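Local coordinates for protein A-adding tRNA nucleotidyltransferase (PDB 4WBY) that adds the terminal adenosine to the CC end of tRNA from ATP with magnesium, completing the CCA tail, this chain being the C-terminal nucleotidyltransferase part of a longer protein, at residues A[352-355]-A[356-360]; A[338-341]-A[342-345]; A[261-264]-A[265-268]; A[324-327]-A[328-332]. All coordinates share one frame; numbering follows the deposited sequence.

Contact 1: A[352-355]-A[356-360]; sequences IKLY and LEKLR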
loop_
_atom_site.group_PDB
_atom_site.type_symbol
_atom_site.label_atom_id
_atom_site.label_comp_id
_atom_site.label_asym_id
_atom_site.label_seq_id
_atom_site.Cartn_x
_atom_site.Cartn_y
_atom_site.Cartn_z
ATOM N N ILE A 352 -6.391 -28.082 -4.668
ATOM C CA ILE A 352 -6.946 -26.833 -4.161
ATOM C C ILE A 352 -7.866 -26.216 -5.206
ATOM O O ILE A 352 -8.957 -25.740 -4.896
ATOM C CB ILE A 352 -5.850 -25.813 -3.797
ATOM C CG1 ILE A 352 -4.763 -26.468 -2.934
ATOM C CG2 ILE A 352 -6.464 -24.612 -3.095
ATOM C CD1 ILE A 352 -5.294 -27.118 -1.681
ATOM N N LYS A 353 -7.406 -26.231 -6.451
ATOM C CA LYS A 353 -8.163 -25.671 -7.556
ATOM C C LYS A 353 -9.489 -26.403 -7.697
ATOM O O LYS A 353 -10.526 -25.789 -7.948
ATOM C CB LYS A 353 -7.350 -25.756 -8.847
ATOM C CG LYS A 353 -8.036 -25.193 -10.076
ATOM C CD LYS A 353 -7.104 -25.241 -11.278
ATOM C CE LYS A 353 -7.776 -24.700 -12.533
ATOM N NZ LYS A 353 -8.908 -25.560 -12.983
ATOM N N LEU A 354 -9.449 -27.718 -7.513
ATOM C CA LEU A 354 -10.654 -28.539 -7.583
ATOM C C LEU A 354 -11.619 -28.180 -6.461
ATOM O O LEU A 354 -12.826 -28.073 -6.681
ATOM C CB LEU A 354 -10.304 -30.026 -7.521
ATOM C CG LEU A 354 -11.498 -30.980 -7.610
ATOM C CD1 LEU A 354 -12.178 -30.865 -8.969
ATOM C CD2 LEU A 354 -11.072 -32.418 -7.339
ATOM N N TYR A 355 -11.088 -27.998 -5.257
ATOM C CA TYR A 355 -11.923 -27.590 -4.138
ATOM C C TYR A 355 -12.604 -26.260 -4.429
ATOM O O TYR A 355 -13.804 -26.110 -4.214
ATOM C CB TYR A 355 -11.110 -27.476 -2.854
ATOM C CG TYR A 355 -11.922 -26.888 -1.724
ATOM C CD1 TYR A 355 -12.842 -27.664 -1.036
ATOM C CD2 TYR A 355 -11.786 -25.554 -1.362
ATOM C CE1 TYR A 355 -13.597 -27.134 -0.016
ATOM C CE2 TYR A 355 -12.542 -25.012 -0.338
ATOM C CZ TYR A 355 -13.444 -25.811 0.332
ATOM O OH TYR A 355 -14.201 -25.291 1.352
ATOM N N LEU A 356 -11.827 -25.298 -4.919
ATOM C CA LEU A 356 -12.326 -23.946 -5.147
ATOM C C LEU A 356 -13.315 -23.875 -6.299
ATOM O O LEU A 356 -14.309 -23.150 -6.229
ATOM C CB LEU A 356 -11.162 -22.986 -5.409
ATOM C CG LEU A 356 -10.360 -22.556 -4.184
ATOM C CD1 LEU A 356 -9.164 -21.719 -4.602
ATOM C CD2 LEU A 356 -11.246 -21.779 -3.221
ATOM N N GLU A 357 -13.044 -24.633 -7.356
ATOM C CA GLU A 357 -13.852 -24.552 -8.564
ATOM C C GLU A 357 -15.054 -25.496 -8.553
ATOM O O GLU A 357 -16.082 -25.186 -9.150
ATOM C CB GLU A 357 -12.986 -24.834 -9.795
ATOM C CG GLU A 357 -11.935 -23.764 -10.068
ATOM C CD GLU A 357 -11.095 -24.071 -11.292
ATOM O OE1 GLU A 357 -10.941 -25.266 -11.623
ATOM O OE2 GLU A 357 -10.591 -23.119 -11.927
ATOM N N LYS A 358 -14.937 -26.633 -7.873
ATOM C CA LYS A 358 -15.975 -27.664 -7.942
ATOM C C LYS A 358 -16.517 -28.136 -6.589
ATOM O O LYS A 358 -17.725 -28.096 -6.352
ATOM C CB LYS A 358 -15.450 -28.882 -8.709
ATOM C CG LYS A 358 -15.031 -28.601 -10.145
ATOM C CD LYS A 358 -16.218 -28.220 -11.012
ATOM C CE LYS A 358 -15.794 -28.011 -12.457
ATOM N NZ LYS A 358 -16.940 -27.610 -13.320
ATOM N N LEU A 359 -15.627 -28.594 -5.712
ATOM C CA LEU A 359 -16.038 -29.321 -4.513
ATOM C C LEU A 359 -16.859 -28.489 -3.526
ATOM O O LEU A 359 -17.847 -28.975 -2.969
ATOM C CB LEU A 359 -14.810 -29.892 -3.799
ATOM C CG LEU A 359 -13.917 -30.810 -4.636
ATOM C CD1 LEU A 359 -12.848 -31.450 -3.760
ATOM C CD2 LEU A 359 -14.742 -31.869 -5.346
ATOM N N ARG A 360 -16.456 -27.241 -3.310
ATOM C CA ARG A 360 -17.134 -26.389 -2.338
ATOM C C ARG A 360 -18.507 -25.938 -2.830
ATOM O O ARG A 360 -19.317 -25.436 -2.049
ATOM C CB ARG A 360 -16.281 -25.164 -2.012
ATOM C CG ARG A 360 -16.130 -24.190 -3.167
ATOM C CD ARG A 360 -15.417 -22.927 -2.720
ATOM N NE ARG A 360 -15.199 -21.998 -3.827
ATOM C CZ ARG A 360 -15.037 -20.690 -3.676
ATOM N NH1 ARG A 360 -15.075 -20.151 -2.464
ATOM N NH2 ARG A 360 -14.843 -19.917 -4.737
#

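Contact 2: A[338-341]-A[342-345]; sequences VLLL and LMLE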
loop_
_atom_site.group_PDB
_atom_site.type_symbol
_atom_site.label_atom_id
_atom_site.label_comp_id
_atom_site.label_asym_id
_atom_site.label_seq_id
_atom_site.Cartn_x
_atom_site.Cartn_y
_atom_site.Cartn_z
ATOM N N VAL A 338 -4.844 -19.662 3.375
ATOM C CA VAL A 338 -4.160 -20.944 3.526
ATOM C C VAL A 338 -4.302 -21.753 2.235
ATOM O O VAL A 338 -3.363 -22.428 1.820
ATOM C CB VAL A 338 -4.697 -21.758 4.736
ATOM C CG1 VAL A 338 -4.030 -23.135 4.806
ATOM C CG2 VAL A 338 -4.472 -20.986 6.030
ATOM N N LEU A 339 -5.459 -21.657 1.582
ATOM C CA LEU A 339 -5.648 -22.322 0.293
ATOM C C LEU A 339 -4.624 -21.841 -0.736
ATOM O O LEU A 339 -4.051 -22.643 -1.475
ATOM C CB LEU A 339 -7.053 -22.082 -0.251
ATOM C CG LEU A 339 -8.197 -22.555 0.636
ATOM C CD1 LEU A 339 -9.520 -22.233 -0.033
ATOM C CD2 LEU A 339 -8.083 -24.042 0.906
ATOM N N LEU A 340 -4.400 -20.532 -0.788
ATOM C CA LEU A 340 -3.467 -19.987 -1.768
ATOM C C LEU A 340 -2.033 -20.405 -1.427
ATOM O O LEU A 340 -1.243 -20.716 -2.320
ATOM C CB LEU A 340 -3.609 -18.467 -1.852
ATOM C CG LEU A 340 -5.012 -18.018 -2.279
ATOM C CD1 LEU A 340 -5.109 -16.508 -2.452
ATOM C CD2 LEU A 340 -5.461 -18.739 -3.542
ATOM N N LEU A 341 -1.711 -20.462 -0.138
ATOM C CA LEU A 341 -0.398 -20.940 0.292
ATOM C C LEU A 341 -0.183 -22.398 -0.123
ATOM O O LEU A 341 0.903 -22.775 -0.571
ATOM C CB LEU A 341 -0.243 -20.784 1.805
ATOM C CG LEU A 341 0.738 -19.738 2.343
ATOM C CD1 LEU A 341 0.914 -18.551 1.400
ATOM C CD2 LEU A 341 0.304 -19.275 3.725
ATOM N N LEU A 342 -1.228 -23.210 0.015
ATOM C CA LEU A 342 -1.161 -24.616 -0.364
ATOM C C LEU A 342 -0.907 -24.773 -1.860
ATOM O O LEU A 342 -0.291 -25.749 -2.288
ATOM C CB LEU A 342 -2.450 -25.348 0.042
ATOM C CG LEU A 342 -2.551 -25.689 1.535
ATOM C CD1 LEU A 342 -3.984 -26.003 1.918
ATOM C CD2 LEU A 342 -1.643 -26.857 1.913
ATOM N N MET A 343 -1.360 -23.804 -2.650
ATOM C CA MET A 343 -1.153 -23.859 -4.093
ATOM C C MET A 343 0.294 -23.608 -4.507
ATOM O O MET A 343 0.633 -23.761 -5.676
ATOM C CB MET A 343 -2.069 -22.865 -4.793
ATOM C CG MET A 343 -3.518 -23.304 -4.762
ATOM S SD MET A 343 -4.612 -22.190 -5.648
ATOM C CE MET A 343 -3.962 -22.309 -7.310
ATOM N N LEU A 344 1.141 -23.231 -3.554
ATOM C CA LEU A 344 2.578 -23.125 -3.806
ATOM C C LEU A 344 3.240 -24.497 -3.829
ATOM O O LEU A 344 4.389 -24.629 -4.248
ATOM C CB LEU A 344 3.250 -22.249 -2.750
ATOM C CG LEU A 344 2.701 -20.827 -2.668
ATOM C CD1 LEU A 344 3.331 -20.057 -1.516
ATOM C CD2 LEU A 344 2.935 -20.102 -3.988
ATOM N N GLU A 345 2.521 -25.509 -3.354
ATOM C CA GLU A 345 2.997 -26.883 -3.421
ATOM C C GLU A 345 2.471 -27.515 -4.700
ATOM O O GLU A 345 1.272 -27.756 -4.826
ATOM C CB GLU A 345 2.535 -27.685 -2.204
ATOM C CG GLU A 345 2.720 -26.968 -0.878
ATOM C CD GLU A 345 4.174 -26.792 -0.516
ATOM O OE1 GLU A 345 4.987 -27.658 -0.900
ATOM O OE2 GLU A 345 4.504 -25.789 0.153
HETATM O O HOH W 1 3.001 -23.877 1.069
#

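Contact 3: A[261-264]-A[265-268]; sequences LEFS and EERI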
loop_
_atom_site.group_PDB
_atom_site.type_symbol
_atom_site.label_atom_id
_atom_site.label_comp_id
_atom_site.label_asym_id
_atom_site.label_seq_id
_atom_site.Cartn_x
_atom_site.Cartn_y
_atom_site.Cartn_z
ATOM N N LEU A 261 -8.470 -13.038 -10.555
ATOM C CA LEU A 261 -9.160 -13.073 -11.840
ATOM C C LEU A 261 -10.385 -13.977 -11.785
ATOM O O LEU A 261 -11.469 -13.600 -12.223
ATOM C CB LEU A 261 -8.207 -13.549 -12.936
ATOM C CG LEU A 261 -8.759 -13.670 -14.356
ATOM C CD1 LEU A 261 -9.189 -12.308 -14.868
ATOM C CD2 LEU A 261 -7.724 -14.291 -15.282
ATOM N N GLU A 262 -10.206 -15.170 -11.228
ATOM C CA GLU A 262 -11.237 -16.202 -11.264
ATOM C C GLU A 262 -12.269 -16.066 -10.148
ATOM O O GLU A 262 -13.393 -16.557 -10.276
ATOM C CB GLU A 262 -10.591 -17.588 -11.198
ATOM C CG GLU A 262 -9.677 -17.896 -12.374
ATOM C CD GLU A 262 -10.428 -17.995 -13.691
ATOM O OE1 GLU A 262 -11.594 -18.445 -13.682
ATOM O OE2 GLU A 262 -9.856 -17.617 -14.736
ATOM N N PHE A 263 -11.892 -15.406 -9.057
ATOM C CA PHE A 263 -12.793 -15.236 -7.923
ATOM C C PHE A 263 -12.796 -13.794 -7.420
ATOM O O PHE A 263 -12.470 -13.530 -6.267
ATOM C CB PHE A 263 -12.403 -16.196 -6.800
ATOM C CG PHE A 263 -12.360 -17.633 -7.231
ATOM C CD1 PHE A 263 -13.527 -18.369 -7.341
ATOM C CD2 PHE A 263 -11.159 -18.242 -7.544
ATOM C CE1 PHE A 263 -13.494 -19.692 -7.746
ATOM C CE2 PHE A 263 -11.119 -19.566 -7.948
ATOM C CZ PHE A 263 -12.288 -20.291 -8.049
ATOM N N SER A 264 -13.193 -12.869 -8.292
ATOM C CA SER A 264 -13.095 -11.436 -8.012
ATOM C C SER A 264 -13.899 -10.985 -6.790
ATOM O O SER A 264 -13.551 -9.993 -6.146
ATOM C CB SER A 264 -13.539 -10.633 -9.235
ATOM O OG SER A 264 -14.923 -10.809 -9.487
ATOM N N GLU A 265 -14.969 -11.705 -6.471
ATOM C CA GLU A 265 -15.804 -11.354 -5.325
ATOM C C GLU A 265 -15.228 -11.885 -4.015
ATOM O O GLU A 265 -15.785 -11.650 -2.942
ATOM C CB GLU A 265 -17.229 -11.884 -5.519
ATOM C CG GLU A 265 -18.007 -11.198 -6.633
ATOM C CD GLU A 265 -19.372 -11.828 -6.868
ATOM O OE1 GLU A 265 -19.474 -13.072 -6.818
ATOM O OE2 GLU A 265 -20.342 -11.076 -7.100
ATOM N N GLU A 266 -14.110 -12.598 -4.102
ATOM C CA GLU A 266 -13.515 -13.223 -2.925
ATOM C C GLU A 266 -12.084 -12.775 -2.700
ATOM O O GLU A 266 -11.315 -13.445 -2.010
ATOM C CB GLU A 266 -13.547 -14.739 -3.055
ATOM C CG GLU A 266 -14.929 -15.323 -3.251
ATOM C CD GLU A 266 -14.876 -16.828 -3.369
ATOM O OE1 GLU A 266 -14.367 -17.477 -2.429
ATOM O OE2 GLU A 266 -15.317 -17.359 -4.408
ATOM N N ARG A 267 -11.727 -11.642 -3.287
ATOM C CA ARG A 267 -10.378 -11.112 -3.134
ATOM C C ARG A 267 -10.058 -10.797 -1.677
ATOM O O ARG A 267 -10.931 -10.393 -0.906
ATOM C CB ARG A 267 -10.208 -9.862 -3.996
ATOM C CG ARG A 267 -10.219 -10.166 -5.477
ATOM C CD ARG A 267 -10.276 -8.899 -6.314
ATOM N NE ARG A 267 -10.362 -9.209 -7.738
ATOM C CZ ARG A 267 -10.745 -8.342 -8.669
ATOM N NH1 ARG A 267 -11.083 -7.106 -8.324
ATOM N NH2 ARG A 267 -10.793 -8.712 -9.941
ATOM N N ILE A 268 -8.806 -11.023 -1.300
ATOM C CA ILE A 268 -8.324 -10.633 0.012
ATOM C C ILE A 268 -7.153 -9.681 -0.187
ATOM O O ILE A 268 -6.725 -9.449 -1.320
ATOM C CB ILE A 268 -7.902 -11.860 0.871
ATOM C CG1 ILE A 268 -6.808 -12.675 0.177
ATOM C CG2 ILE A 268 -9.108 -12.753 1.152
ATOM C CD1 ILE A 268 -6.291 -13.863 1.025
HETATM O O HOH W 2 -13.661 -9.202 -3.766
#

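Contact 4: A[324-327]-A[328-332]; sequences NYEV and YRLLK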
loop_
_atom_site.group_PDB
_atom_site.type_symbol
_atom_site.label_atom_id
_atom_site.label_comp_id
_atom_site.label_asym_id
_atom_site.label_seq_id
_atom_site.Cartn_x
_atom_site.Cartn_y
_atom_site.Cartn_z
ATOM N N ASN A 324 -12.073 -37.267 -3.175
ATOM C CA ASN A 324 -12.332 -35.828 -3.175
ATOM C C ASN A 324 -12.967 -35.324 -1.884
ATOM O O ASN A 324 -12.713 -34.195 -1.464
ATOM C CB ASN A 324 -13.229 -35.451 -4.358
ATOM C CG ASN A 324 -12.541 -35.644 -5.692
ATOM O OD1 ASN A 324 -11.317 -35.716 -5.765
ATOM N ND2 ASN A 324 -13.329 -35.723 -6.757
ATOM N N TYR A 325 -13.793 -36.156 -1.258
ATOM C CA TYR A 325 -14.483 -35.749 -0.041
ATOM C C TYR A 325 -13.502 -35.512 1.101
ATOM O O TYR A 325 -13.730 -34.653 1.948
ATOM C CB TYR A 325 -15.527 -36.793 0.374
ATOM C CG TYR A 325 -16.172 -36.485 1.708
ATOM C CD1 TYR A 325 -17.087 -35.446 1.835
ATOM C CD2 TYR A 325 -15.855 -37.222 2.843
ATOM C CE1 TYR A 325 -17.674 -35.152 3.055
ATOM C CE2 TYR A 325 -16.438 -36.935 4.067
ATOM C CZ TYR A 325 -17.345 -35.899 4.167
ATOM O OH TYR A 325 -17.928 -35.609 5.380
ATOM N N GLU A 326 -12.410 -36.268 1.124
ATOM C CA GLU A 326 -11.405 -36.079 2.164
ATOM C C GLU A 326 -10.695 -34.745 1.960
ATOM O O GLU A 326 -10.425 -34.017 2.917
ATOM C CB GLU A 326 -10.398 -37.231 2.172
ATOM C CG GLU A 326 -9.424 -37.187 3.340
ATOM C CD GLU A 326 -8.660 -38.488 3.519
ATOM O OE1 GLU A 326 -8.519 -39.243 2.531
ATOM O OE2 GLU A 326 -8.208 -38.757 4.652
ATOM N N VAL A 327 -10.394 -34.429 0.705
ATOM C CA VAL A 327 -9.808 -33.138 0.366
ATOM C C VAL A 327 -10.750 -32.024 0.819
ATOM O O VAL A 327 -10.327 -31.044 1.444
ATOM C CB VAL A 327 -9.531 -33.022 -1.148
ATOM C CG1 VAL A 327 -9.039 -31.631 -1.502
ATOM C CG2 VAL A 327 -8.511 -34.070 -1.586
ATOM N N TYR A 328 -12.037 -32.199 0.525
ATOM C CA TYR A 328 -13.051 -31.222 0.910
ATOM C C TYR A 328 -13.104 -31.030 2.422
ATOM O O TYR A 328 -13.155 -29.900 2.905
ATOM C CB TYR A 328 -14.424 -31.649 0.374
ATOM C CG TYR A 328 -15.609 -30.964 1.024
ATOM C CD1 TYR A 328 -16.030 -29.707 0.606
ATOM C CD2 TYR A 328 -16.322 -31.587 2.041
ATOM C CE1 TYR A 328 -17.120 -29.086 1.193
ATOM C CE2 TYR A 328 -17.412 -30.972 2.634
ATOM C CZ TYR A 328 -17.805 -29.723 2.207
ATOM O OH TYR A 328 -18.892 -29.114 2.797
ATOM N N ARG A 329 -13.083 -32.135 3.164
ATOM C CA ARG A 329 -13.151 -32.082 4.623
ATOM C C ARG A 329 -11.938 -31.372 5.221
ATOM O O ARG A 329 -12.058 -30.617 6.188
ATOM C CB ARG A 329 -13.272 -33.495 5.202
ATOM C CG ARG A 329 -13.419 -33.542 6.714
ATOM C CD ARG A 329 -13.298 -34.969 7.230
ATOM N NE ARG A 329 -12.126 -35.637 6.670
ATOM C CZ ARG A 329 -10.892 -35.513 7.149
ATOM N NH1 ARG A 329 -10.662 -34.744 8.204
ATOM N NH2 ARG A 329 -9.885 -36.155 6.569
ATOM N N LEU A 330 -10.768 -31.611 4.639
ATOM C CA LEU A 330 -9.535 -30.987 5.114
ATOM C C LEU A 330 -9.467 -29.492 4.801
ATOM O O LEU A 330 -8.904 -28.715 5.578
ATOM C CB LEU A 330 -8.319 -31.697 4.508
ATOM C CG LEU A 330 -8.040 -33.102 5.045
ATOM C CD1 LEU A 330 -7.036 -33.827 4.158
ATOM C CD2 LEU A 330 -7.538 -33.033 6.479
ATOM N N LEU A 331 -10.042 -29.090 3.671
ATOM C CA LEU A 331 -9.931 -27.702 3.211
ATOM C C LEU A 331 -11.068 -26.802 3.671
ATOM O O LEU A 331 -10.897 -25.585 3.758
ATOM C CB LEU A 331 -9.844 -27.654 1.686
ATOM C CG LEU A 331 -8.616 -28.345 1.084
ATOM C CD1 LEU A 331 -8.634 -28.247 -0.431
ATOM C CD2 LEU A 331 -7.328 -27.751 1.650
ATOM N N LYS A 332 -12.216 -27.400 3.977
ATOM C CA LYS A 332 -13.426 -26.636 4.311
ATOM C C LYS A 332 -13.248 -25.552 5.396
ATOM O O LYS A 332 -13.802 -24.460 5.261
ATOM C CB LYS A 332 -14.546 -27.597 4.731
ATOM C CG LYS A 332 -15.888 -26.916 4.947
ATOM C CD LYS A 332 -16.998 -27.930 5.189
ATOM C CE LYS A 332 -18.341 -27.237 5.345
ATOM N NZ LYS A 332 -19.458 -28.214 5.467
#

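Contact 1: A[352-355]-A[356-360]
R360 sets its CB over one face of the Y355 ring, 3.7 Å from CZ and displaced toward the rim, a CH-pi contact, the two side chains crossing at about a right angle. Y355 has chi1 at 173°, which swings the ring beside its own carbonyl carbon and brings CD1 to 4.1 Å from L359 CB. Y355 O in turn accepts R360 N at 3.0 Å, a bond spanning five residues. The same widening occurs at L354 O, gripped from opposite faces of its plane by K358 N at 2.8 Å and L359 N at 3.0 Å, which marks a wider, pi-type turn at 356-359. L354 CG meets L359 CG at 3.8 Å, while L354 CD1 lies across K358. L356 O takes R360 NE on a lone pair in the carbonyl plane, at 2.8 Å, and L356 CD2 sits over the centre of one guanidinium face; together they steady the arginine, whose NH2 pairs with E266. K353 NZ and E357 OE1 form a salt bridge modelled very short, its exact geometry doubtful. Around this end of helix 349-359, Y355 packs on Y328 and L331 of helix 324-331, L356 on L339 of helix 336-342, and E357 on W258 of helix 243-262.

Contact 2: A[338-341]-A[342-345]
L341 O is held from two directions: L344 N donates at 3.0 Å from well above the carbonyl plane (59° out of it), and water 1 donates at 2.9 Å. That water also donates a hydrogen bond to E345 OE2, tying the carboxylate back to the helix end. One residue earlier the helical pattern frays, since M343 N reaches L339 O at 3.2 Å and makes a weak second bond to L340 O. L342 N still bonds V338 O at 2.9 Å, the last straightforward helical link. V338 CG1 and L342 CD1 run side by side, and L340 CD2 lies 4.1 Å from M343 SD, the two chains pointing the same way. L341 and L344 touch through their CD1 methyls; L341 has chi1 at -110° and chi2 at 29°, both away from staggered positions, which suggests some strain in this buried leucine. It also meets T303 and M307 of helix 298-309, while L342 packs on L314 and L344 on A251. The motif is a helix C-terminal end running into a type I beta turn from L342 to E345, closed by E345 N on L342 O, which leads helix 336-342 into the loop before helix 349-359.

Contact 3: A[261-264]-A[265-268]
F263 leaves helical geometry at the end of helix 243-262, and the chain at once folds into a tight turn in which E266 N bonds F263 O at 2.9 Å, the donor standing 47° out of the carbonyl plane. S264 and R267 are joined across the turn by water 2, which donates to S264 O and accepts from R267 N at 3.2 Å. The R267 side chain doubles back over the serine. Extended from CG to NE, it passes S264 O with its methylenes, CG at 3.4 Å, and lays one guanidinium face over S264 CB, displaced toward the rim so that NH2 comes to 3.4 Å from that carbon. NE continues to A260 O, which fixes the arginine against a carbonyl in the last turn of the helix. On another part of the turn E266 approaches the F263 ring obliquely, OE2 lying 3.6 Å from CD1 with the carboxylate and ring planes 70° apart. With chi1 at -58° and the rest of its chain stretched out, E266 carries OE2 past the F263 ring to a salt bridge with R360. The F263 ring itself meets W258 edge-to-face, touches H259, and packs on L356 and E357 of helix 349-359. Chemically, a surface turn is tied to its surroundings by two charged side chains: the arginine satisfies a helix-end carbonyl, where a positive group is probably favoured by the helix dipole, and the glutamate carries its charge to R360, just beyond helix 349-359, beside the F263 ring, which may partly shield the pair.

Contact 4: A[324-327]-A[328-332]
V327 CG1 and L331 CD1 touch at 3.6 Å, their side chains running alongside each other one turn apart. The tyrosines of the same helix meet through Y325 CD1 and Y328 CD2, 3.9 Å apart; the rings cross with planes 31° apart, in neither a stack nor an edge-to-face pair. On a more exposed side E326 and R329 point the same way. R329 NH2 comes to 3.4 Å from E326 CG, and OE2 lies in the guanidinium plane at its edge, but the salt bridge between E326 OE2 and R329 NH2 is long at 3.6 Å. R329 bends at chi3 (49°), which turns its guanidinium back toward the glutamate. Behind these groups the backbone keeps regular four-residue bonds: Y328 N to N324 O at 2.9 Å, R329 N to Y325 O, L330 N to E326 O, and L331 N to V327 O. Farther out, Y328 OH receives K332 NZ at 2.9 Å and also bonds K390 NZ, while N324 ND2 bonds M394 O, so the tyrosine hydroxyl and the helix start are both held by helix 380-394. V327 and L331 press on L318 of helix 311-320, and L331 on I352 of helix 349-359. This is a short amphipathic alpha helix, largely apolar toward helices 311-320 and 349-359, with E326 and R329 on a more exposed side, within the helical C-terminal region of this nucleotidyltransferase.

Overall arrangement
Contact 3 comes first along the chain, turning the end of helix 243-262 toward helix 271-278. Contact 4 follows within helix 324-331, contact 2 ends helix 336-342, and contact 1 lies in the last turns of helix 349-359. All four are local and in series: each closes only a turn, and none nests in or crosses another. Contact 1 is the meeting point, touching the other three: its I352 packs on contact 2, its Y355 on contact 4, and its R360 pairs with E266 of contact 3. L331 and L342 join contacts 4 and 2, whereas contact 3 stays clear of both. Together they tie the end of helix 243-262 to the three consecutive helices 324-331, 336-342 and 349-359.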